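Local atomic coordinates of extracellular matrix-binding protein EbhA (Staphylococcus aureus, PDB entry 2DGJ), a protein that probably binds extracellular matrix as a giant cell wall-associated adhesin, this fragment being a rod of linked three-helix bundles from its repeat region. Residues Asn92-Asn96 with Ala97-Ala101. Sequence-based numbering, arbitrary orientation.
Sequences NHITN and AQRTA
A capping box between Thr95 and Gln98 opens helix 96-108, where the loop leaving helix 73-88 turns into that helix, within the sequence range of a GA module. Gln98 CG lies beside its backbone N (chi1 -60°) and the chain runs on extended, bringing OE1 to Thr95 N at 2.8 Å, the donor tilted 22° from the carbonyl plane. Glutamine suits this third helical position because its side-chain carbonyl can accept the N-H of the N-cap residue. In exchange, Thr95 OG1 accepts a weak bond from Gln98 N at 3.3 Å; threonine fits because its short hydroxyl can serve a first-turn N-H that lacks a carbonyl one turn earlier. The same hydroxyl bonds to Gly175 O, and Gln98 NE2 to Thr178 O, tying the cap to the loop after helix 153-170. Both side chains touch Met129 of helix 112-135, seating the cap against a neighbouring helix. Helical bonding starts with Arg99 N to Thr95 O, 2.8 Å. Buried Ile94 packs its apolar CD1 3.6 Å from Arg99 CA and over one guanidinium face, offset toward its rim. The long arginine chain, bent at chi3, carries NE to a water (2.7 Å) shared with Ile94 O and Asn96 OD1, and NH2 to Leu91 O.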
loop_
_atom_site.group_PDB
_atom_site.type_symbol
_atom_site.label_atom_id
_atom_site.label_comp_id
_atom_site.label_asym_id
_atom_site.label_seq_id
_atom_site.Cartn_x
_atom_site.Cartn_y
_atom_site.Cartn_z
ATOM N N ASN A 92 15.804 -9.569 11.924
ATOM C CA ASN A 92 17.048 -10.125 12.461
ATOM C C ASN A 92 18.231 -10.199 11.492
ATOM O O ASN A 92 19.276 -10.741 11.843
ATOM C CB ASN A 92 16.804 -11.547 12.979
ATOM C CG ASN A 92 15.484 -11.696 13.705
ATOM O OD1 ASN A 92 15.246 -11.056 14.729
ATOM N ND2 ASN A 92 14.614 -12.558 13.180
ATOM N N HIS A 93 18.098 -9.655 10.291
ATOM C CA HIS A 93 19.195 -9.763 9.337
ATOM C C HIS A 93 19.892 -8.481 8.919
ATOM O O HIS A 93 21.057 -8.518 8.527
ATOM C CB HIS A 93 18.693 -10.529 8.117
ATOM C CG HIS A 93 18.038 -11.827 8.469
ATOM N ND1 HIS A 93 18.744 -12.934 8.885
ATOM C CD2 HIS A 93 16.728 -12.173 8.529
ATOM C CE1 HIS A 93 17.909 -13.902 9.184
ATOM N NE2 HIS A 93 16.672 -13.473 8.981
ATOM N N ILE A 94 19.199 -7.348 8.993
ATOM C CA ILE A 94 19.822 -6.084 8.622
ATOM C C ILE A 94 20.948 -5.741 9.600
ATOM O O ILE A 94 20.923 -6.161 10.760
ATOM C CB ILE A 94 18.802 -4.926 8.623
ATOM C CG1 ILE A 94 18.152 -4.806 10.003
ATOM C CG2 ILE A 94 17.756 -5.155 7.548
ATOM C CD1 ILE A 94 17.226 -3.618 10.145
ATOM N N THR A 95 21.935 -4.980 9.136
ATOM C CA THR A 95 23.058 -4.593 9.984
ATOM C C THR A 95 22.640 -3.390 10.823
ATOM O O THR A 95 21.633 -2.738 10.525
ATOM C CB THR A 95 24.292 -4.208 9.141
ATOM O OG1 THR A 95 23.970 -3.082 8.318
ATOM C CG2 THR A 95 24.724 -5.374 8.248
ATOM N N ASN A 96 23.408 -3.097 11.868
ATOM C CA ASN A 96 23.096 -1.973 12.736
ATOM C C ASN A 96 22.996 -0.679 11.937
ATOM O O ASN A 96 22.106 0.134 12.171
ATOM C CB ASN A 96 24.155 -1.829 13.830
ATOM C CG ASN A 96 24.217 -3.041 14.744
ATOM O OD1 ASN A 96 23.188 -3.608 15.106
ATOM N ND2 ASN A 96 25.425 -3.429 15.139
ATOM N N ALA A 97 23.906 -0.499 10.986
ATOM C CA ALA A 97 23.908 0.701 10.158
ATOM C C ALA A 97 22.619 0.792 9.356
ATOM O O ALA A 97 22.048 1.874 9.202
ATOM C CB ALA A 97 25.109 0.692 9.219
ATOM N N GLN A 98 22.167 -0.349 8.845
ATOM C CA GLN A 98 20.944 -0.384 8.058
ATOM C C GLN A 98 19.764 -0.104 8.972
ATOM O O GLN A 98 18.829 0.600 8.592
ATOM C CB GLN A 98 20.763 -1.753 7.392
ATOM C CG GLN A 98 21.886 -2.149 6.452
ATOM C CD GLN A 98 21.646 -3.489 5.773
ATOM O OE1 GLN A 98 21.313 -4.477 6.425
ATOM N NE2 GLN A 98 21.825 -3.529 4.457
ATOM N N ARG A 99 19.814 -0.654 10.182
ATOM C CA ARG A 99 18.742 -0.468 11.149
ATOM C C ARG A 99 18.558 0.995 11.551
ATOM O O ARG A 99 17.428 1.493 11.573
ATOM C CB ARG A 99 19.009 -1.313 12.397
ATOM C CG ARG A 99 17.863 -1.323 13.405
ATOM C CD ARG A 99 18.233 -2.109 14.662
ATOM N NE ARG A 99 18.582 -3.499 14.377
ATOM C CZ ARG A 99 17.719 -4.426 13.972
ATOM N NH1 ARG A 99 16.436 -4.123 13.819
ATOM N NH2 ARG A 99 18.134 -5.660 13.723
ATOM N N THR A 100 19.657 1.680 11.866
ATOM C CA THR A 100 19.587 3.082 12.277
ATOM C C THR A 100 19.131 3.983 11.139
ATOM O O THR A 100 18.477 4.999 11.374
ATOM C CB THR A 100 20.948 3.593 12.799
ATOM O OG1 THR A 100 21.850 3.794 11.703
ATOM C CG2 THR A 100 21.550 2.585 13.757
ATOM N N ALA A 101 19.480 3.622 9.908
ATOM C CA ALA A 101 19.078 4.418 8.751
ATOM C C ALA A 101 17.565 4.304 8.596
ATOM O O ALA A 101 16.873 5.300 8.383
ATOM C CB ALA A 101 19.777 3.922 7.488
HETATM O O HOH W 1 20.758 -4.915 13.651
#